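Local coordinates for protein hydroxylacyl-CoA dehydrogenase (Streptomyces coelicolor, PDB 5BKA) that probably takes part in the biosynthesis of the polyketide actinorhodin, as a member of the SnoaL-like branch of the NTF2-like superfamily, at residues 11-16 with 129-134; 20-25 with 78-83. All blocks are in the same frame, centred on the assembly; numbering follows the deposited sequence.

Interaction 1 (11-16 with 129-134); sequences YAEVLS and GELLLR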
loop_
_atom_site.group_PDB
_atom_site.type_symbol
_atom_site.label_atom_id
_atom_site.label_comp_id
_atom_site.label_asym_id
_atom_site.label_seq_id
_atom_site.Cartn_x
_atom_site.Cartn_y
_atom_site.Cartn_z
ATOM N N TYR B 11 -10.847 10.904 0.785
ATOM C CA TYR B 11 -9.590 10.184 0.595
ATOM C C TYR B 11 -9.776 8.685 0.788
ATOM O O TYR B 11 -9.314 7.880 -0.029
ATOM C CB TYR B 11 -8.525 10.721 1.551
ATOM C CG TYR B 11 -7.128 10.259 1.205
ATOM C CD1 TYR B 11 -6.378 10.918 0.240
ATOM C CD2 TYR B 11 -6.564 9.158 1.835
ATOM C CE1 TYR B 11 -5.104 10.497 -0.084
ATOM C CE2 TYR B 11 -5.290 8.730 1.518
ATOM C CZ TYR B 11 -4.564 9.402 0.558
ATOM O OH TYR B 11 -3.293 8.980 0.241
ATOM N N ALA B 12 -10.451 8.290 1.870
ATOM C CA ALA B 12 -10.725 6.875 2.095
ATOM C C ALA B 12 -11.611 6.299 0.998
ATOM O O ALA B 12 -11.460 5.134 0.613
ATOM C CB ALA B 12 -11.370 6.678 3.467
ATOM N N GLU B 13 -12.549 7.102 0.487
ATOM C CA GLU B 13 -13.427 6.633 -0.581
ATOM C C GLU B 13 -12.647 6.335 -1.857
ATOM O O GLU B 13 -12.947 5.365 -2.565
ATOM C CB GLU B 13 -14.517 7.672 -0.848
ATOM C CG GLU B 13 -15.611 7.207 -1.794
ATOM C CD GLU B 13 -16.518 8.342 -2.230
ATOM O OE1 GLU B 13 -16.292 9.489 -1.790
ATOM O OE2 GLU B 13 -17.459 8.087 -3.013
ATOM N N VAL B 14 -11.644 7.158 -2.173
ATOM C CA VAL B 14 -10.839 6.916 -3.366
ATOM C C VAL B 14 -9.973 5.672 -3.187
ATOM O O VAL B 14 -9.845 4.852 -4.103
ATOM C CB VAL B 14 -9.995 8.157 -3.708
ATOM C CG1 VAL B 14 -8.992 7.840 -4.809
ATOM C CG2 VAL B 14 -10.896 9.309 -4.128
ATOM N N LEU B 15 -9.371 5.512 -2.004
ATOM C CA LEU B 15 -8.575 4.318 -1.731
ATOM C C LEU B 15 -9.413 3.051 -1.854
ATOM O O LEU B 15 -8.967 2.057 -2.438
ATOM C CB LEU B 15 -7.951 4.408 -0.337
ATOM C CG LEU B 15 -6.814 5.409 -0.129
ATOM C CD1 LEU B 15 -6.201 5.230 1.254
ATOM C CD2 LEU B 15 -5.755 5.262 -1.209
ATOM N N SER B 16 -10.626 3.067 -1.295
ATOM C CA SER B 16 -11.531 1.930 -1.435
ATOM C C SER B 16 -11.887 1.690 -2.897
ATOM O O SER B 16 -11.918 0.544 -3.362
ATOM C CB SER B 16 -12.792 2.157 -0.603
ATOM O OG SER B 16 -13.702 1.082 -0.757
ATOM N N GLY B 129 -23.943 10.166 -6.615
ATOM C CA GLY B 129 -22.886 10.196 -5.632
ATOM C C GLY B 129 -21.780 9.183 -5.823
ATOM O O GLY B 129 -20.838 9.169 -5.021
ATOM N N GLU B 130 -21.848 8.338 -6.846
ATOM C CA GLU B 130 -20.819 7.327 -7.039
ATOM C C GLU B 130 -19.710 7.858 -7.938
ATOM O O GLU B 130 -19.944 8.639 -8.860
ATOM C CB GLU B 130 -21.413 6.040 -7.626
ATOM C CG GLU B 130 -20.424 4.883 -7.882
ATOM C CD GLU B 130 -19.370 4.682 -6.795
ATOM O OE1 GLU B 130 -18.287 4.161 -7.131
ATOM O OE2 GLU B 130 -19.615 4.996 -5.610
ATOM N N LEU B 131 -18.488 7.431 -7.645
ATOM C CA LEU B 131 -17.314 7.871 -8.378
ATOM C C LEU B 131 -17.097 7.024 -9.625
ATOM O O LEU B 131 -17.419 5.834 -9.662
ATOM C CB LEU B 131 -16.067 7.804 -7.496
ATOM C CG LEU B 131 -15.930 8.857 -6.398
ATOM C CD1 LEU B 131 -14.795 8.491 -5.453
ATOM C CD2 LEU B 131 -15.715 10.236 -6.994
ATOM N N LEU B 132 -16.516 7.655 -10.643
ATOM C CA LEU B 132 -16.179 7.000 -11.896
ATOM C C LEU B 132 -14.928 7.665 -12.446
ATOM O O LEU B 132 -14.630 8.820 -12.130
ATOM C CB LEU B 132 -17.316 7.081 -12.921
ATOM C CG LEU B 132 -18.543 6.190 -12.735
ATOM C CD1 LEU B 132 -19.615 6.553 -13.749
ATOM C CD2 LEU B 132 -18.165 4.723 -12.853
ATOM N N LEU B 133 -14.207 6.932 -13.289
ATOM C CA LEU B 133 -12.925 7.379 -13.822
ATOM C C LEU B 133 -13.153 7.901 -15.236
ATOM O O LEU B 133 -13.471 7.128 -16.146
ATOM C CB LEU B 133 -11.913 6.233 -13.804
ATOM C CG LEU B 133 -10.421 6.560 -13.863
ATOM C CD1 LEU B 133 -10.066 7.647 -12.869
ATOM C CD2 LEU B 133 -9.599 5.311 -13.594
ATOM N N ARG B 134 -12.977 9.213 -15.420
ATOM C CA ARG B 134 -13.017 9.786 -16.761
ATOM C C ARG B 134 -11.802 9.380 -17.583
ATOM O O ARG B 134 -11.939 9.001 -18.752
ATOM C CB ARG B 134 -13.119 11.309 -16.673
#
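With CG anti to the backbone N (chi1 -171°) and the chain extended beyond it, Glu-13 reaches out from the helix to meet Leu-131, whose CG lies anti to its own carbonyl carbon (chi1 -73°). The two side chains come from opposite directions, and methyl CD1 of Leu-131 settles against the outer part of the glutamate. Leu-131 CD1 is 3.6 Å from Glu-13 OE2 and 3.7 Å from Glu-13 CD, so the methyl sits over one face of the carboxylate while CG of the glutamate, 4.0 Å from the same CD1, lends its apolar stem. Val-14, next on the helix, meets that methyl through its CG2 branch, with 4.2 Å between Val-14 CG2 and Leu-131 CD1; here the side chains cross at about a right angle. A beta-branched valine suits this inner position, where it also packs on Leu-123 and Leu-85 of the sheet. In the SnoaL-like, NTF2-type fold, an N-terminal helix lies against a curved sheet, and this contact joins its first turns to the chain entering strand 132-140. The polar end of Glu-13 is held by Arg-125, which forms a salt bridge with OE2 through NH1 and also donates from NH1 to the carbonyl O of Gly-129, tying helix and turn together. Gly-129 sits at a phi of +76°, where a residue without a side chain is at ease. A second carboxylate stands nearby, Glu-130 OE2 lying 4.6 Å from Glu-13 OE2; Arg-125 probably offsets some of the repulsion between the two.

Interaction 2 (20-25 with 78-83); sequences HQMQKL and HWFDHT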
loop_
_atom_site.group_PDB
_atom_site.type_symbol
_atom_site.label_atom_id
_atom_site.label_comp_id
_atom_site.label_asym_id
_atom_site.label_seq_id
_atom_site.Cartn_x
_atom_site.Cartn_y
_atom_site.Cartn_z
ATOM N N HIS B 20 -11.062 -2.023 -4.837
ATOM C CA HIS B 20 -11.956 -2.866 -5.624
ATOM C C HIS B 20 -11.567 -2.861 -7.097
ATOM O O HIS B 20 -11.606 -3.905 -7.760
ATOM C CB HIS B 20 -13.401 -2.401 -5.452
ATOM C CG HIS B 20 -13.983 -2.709 -4.107
ATOM N ND1 HIS B 20 -14.701 -3.858 -3.851
ATOM C CD2 HIS B 20 -13.953 -2.017 -2.944
ATOM C CE1 HIS B 20 -15.089 -3.860 -2.589
ATOM N NE2 HIS B 20 -14.647 -2.754 -2.015
ATOM N N GLN B 21 -11.195 -1.693 -7.625
ATOM C CA GLN B 21 -10.899 -1.565 -9.049
ATOM C C GLN B 21 -9.725 -2.450 -9.456
ATOM O O GLN B 21 -9.815 -3.215 -10.424
ATOM C CB GLN B 21 -10.619 -0.098 -9.384
ATOM C CG GLN B 21 -10.254 0.177 -10.831
ATOM C CD GLN B 21 -9.993 1.651 -11.089
ATOM O OE1 GLN B 21 -9.188 2.280 -10.402
ATOM N NE2 GLN B 21 -10.679 2.210 -12.078
HETATM N N MSE B 22 -8.616 -2.366 -8.725
HETATM C CA MSE B 22 -7.403 -3.108 -9.070
HETATM C C MSE B 22 -7.560 -4.612 -8.875
HETATM O O MSE B 22 -6.986 -5.404 -9.621
HETATM C CB MSE B 22 -6.217 -2.614 -8.240
HETATM C CG MSE B 22 -5.669 -1.270 -8.667
HETATM SE SE MSE B 22 -5.713 -1.008 -10.591
HETATM C CE MSE B 22 -6.624 0.679 -10.588
ATOM N N GLN B 23 -8.326 -5.004 -7.855
ATOM C CA GLN B 23 -8.556 -6.426 -7.623
ATOM C C GLN B 23 -9.356 -7.053 -8.758
ATOM O O GLN B 23 -9.148 -8.226 -9.087
ATOM C CB GLN B 23 -9.262 -6.634 -6.282
ATOM C CG GLN B 23 -8.340 -6.494 -5.080
ATOM C CD GLN B 23 -8.984 -6.957 -3.787
ATOM O OE1 GLN B 23 -9.864 -7.818 -3.792
ATOM N NE2 GLN B 23 -8.545 -6.388 -2.670
ATOM N N LYS B 24 -10.272 -6.292 -9.357
ATOM C CA LYS B 24 -10.951 -6.748 -10.566
ATOM C C LYS B 24 -9.966 -6.924 -11.717
ATOM O O LYS B 24 -9.946 -7.971 -12.375
ATOM C CB LYS B 24 -12.066 -5.770 -10.936
ATOM C CG LYS B 24 -13.201 -5.750 -9.922
ATOM C CD LYS B 24 -14.322 -4.814 -10.328
ATOM C CE LYS B 24 -15.447 -4.849 -9.305
ATOM N NZ LYS B 24 -16.639 -4.085 -9.753
ATOM N N LEU B 25 -9.151 -5.897 -11.983
ATOM C CA LEU B 25 -8.163 -5.973 -13.057
ATOM C C LEU B 25 -7.251 -7.182 -12.888
ATOM O O LEU B 25 -7.033 -7.949 -13.833
ATOM C CB LEU B 25 -7.341 -4.682 -13.100
ATOM C CG LEU B 25 -6.191 -4.633 -14.113
ATOM C CD1 LEU B 25 -6.726 -4.600 -15.536
ATOM C CD2 LEU B 25 -5.280 -3.439 -13.852
ATOM N N HIS B 78 -1.194 -5.047 -9.295
ATOM C CA HIS B 78 -0.933 -3.626 -9.498
ATOM C C HIS B 78 -1.067 -2.921 -8.151
ATOM O O HIS B 78 -2.170 -2.550 -7.740
ATOM C CB HIS B 78 -1.891 -3.041 -10.530
ATOM C CG HIS B 78 -1.669 -3.550 -11.921
ATOM N ND1 HIS B 78 -1.988 -4.835 -12.302
ATOM C CD2 HIS B 78 -1.167 -2.943 -13.022
ATOM C CE1 HIS B 78 -1.687 -5.000 -13.579
ATOM N NE2 HIS B 78 -1.188 -3.867 -14.039
ATOM N N TRP B 79 0.063 -2.725 -7.476
ATOM C CA TRP B 79 0.083 -2.042 -6.191
ATOM C C TRP B 79 0.036 -0.532 -6.388
ATOM O O TRP B 79 0.659 0.003 -7.306
ATOM C CB TRP B 79 1.342 -2.425 -5.408
ATOM C CG TRP B 79 1.227 -3.737 -4.699
ATOM C CD1 TRP B 79 0.805 -4.920 -5.229
ATOM C CD2 TRP B 79 1.534 -4.000 -3.326
ATOM N NE1 TRP B 79 0.830 -5.903 -4.272
ATOM C CE2 TRP B 79 1.273 -5.364 -3.094
ATOM C CE3 TRP B 79 2.007 -3.212 -2.270
ATOM C CZ2 TRP B 79 1.463 -5.958 -1.849
ATOM C CZ3 TRP B 79 2.194 -3.804 -1.035
ATOM C CH2 TRP B 79 1.923 -5.163 -0.834
ATOM N N PHE B 80 -0.717 0.152 -5.530
ATOM C CA PHE B 80 -0.789 1.606 -5.516
ATOM C C PHE B 80 -0.181 2.146 -4.227
ATOM O O PHE B 80 -0.094 1.444 -3.216
ATOM C CB PHE B 80 -2.236 2.097 -5.638
ATOM C CG PHE B 80 -2.738 2.196 -7.053
ATOM C CD1 PHE B 80 -2.225 1.382 -8.051
ATOM C CD2 PHE B 80 -3.736 3.100 -7.381
ATOM C CE1 PHE B 80 -2.695 1.474 -9.350
ATOM C CE2 PHE B 80 -4.210 3.196 -8.677
ATOM C CZ PHE B 80 -3.686 2.382 -9.663
ATOM N N ASP B 81 0.235 3.413 -4.267
ATOM C CA ASP B 81 0.782 4.058 -3.080
ATOM C C ASP B 81 0.750 5.570 -3.246
ATOM O O ASP B 81 0.846 6.089 -4.361
ATOM C CB ASP B 81 2.219 3.607 -2.803
ATOM C CG ASP B 81 2.571 3.654 -1.328
ATOM O OD1 ASP B 81 2.012 2.846 -0.561
ATOM O OD2 ASP B 81 3.404 4.497 -0.936
ATOM N N HIS B 82 0.635 6.262 -2.110
ATOM C CA HIS B 82 0.765 7.720 -2.036
ATOM C C HIS B 82 -0.209 8.427 -2.977
ATOM O O HIS B 82 0.169 9.297 -3.762
ATOM C CB HIS B 82 2.207 8.152 -2.313
ATOM C CG HIS B 82 3.131 7.937 -1.156
ATOM N ND1 HIS B 82 2.723 8.054 0.155
ATOM C CD2 HIS B 82 4.445 7.611 -1.114
ATOM C CE1 HIS B 82 3.745 7.810 0.955
ATOM N NE2 HIS B 82 4.801 7.536 0.211
ATOM N N THR B 83 -1.478 8.038 -2.895
ATOM C CA THR B 83 -2.523 8.749 -3.618
ATOM C C THR B 83 -2.597 10.191 -3.133
ATOM O O THR B 83 -2.592 10.456 -1.927
ATOM C CB THR B 83 -3.868 8.048 -3.426
ATOM O OG1 THR B 83 -3.808 6.733 -3.993
ATOM C CG2 THR B 83 -4.985 8.831 -4.097
#
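Leu-25 sets methyl CD2 squarely over one face of the His-78 imidazole, 3.9 Å from CD2 to the ring centroid and only 9° off the ring normal, a well-centred CH-pi contact. The two side chains cross at about a right angle, and CD2 is the branch that meets the ring. His-78 suits the place because its ring offers an apolar face to the leucine while ND1 hydrogen-bonds to OD1 of Asp-26, next along the helix, which helps fix the ring's rotation. One turn earlier, Met-22, modelled as selenomethionine, lies across the ring of Phe-80. Its chain bends at chi2 (-36°) and again at chi3, carrying CE to 3.5 Å from Phe-80 CZ and placing SE obliquely above the ring, 4.7 Å from the Phe-80 centroid, in a Met-aromatic contact; an unbranched, polarisable side chain can bend to lie on the ring. Helix 20-25 runs nearly antiparallel to strand 78-83, at 162°, as the long helix of this NTF2-like fold packs inside the curve of the sheet. Met-22 CG also rests 3.8 Å from the carbonyl O of His-78. An alanine in place of Phe-80 takes the ring from beneath SE and CE, and would probably leave the selenomethionine end more at liberty to turn and Tyr-18 without its edge-to-face mate. His-82 of the third subunit adds another ring to the cluster.

Overall arrangement
From the N terminus the chain enters helix 10-26, which supplies the first partner of both contacts: its opening turns to interaction 1, its closing turns to interaction 2. It then passes through helix 30-35, the short strands 37-38, 41-44 and 52-53, and helix 54-67 before strand 74-87, an outermost strand of the sheet within this chain, closes the shorter loop at interaction 2. Strands 93-105 and 112-124 follow, and the approach to strand 132-140 closes the longer loop at interaction 1, so interaction 2 is nested inside it. The helix spans the sheet between non-neighbouring strands. The two contacts meet directly: Tyr-11 OH probably hydrogen-bonds to Thr-83 O, and Leu-133 packs on Gln-21.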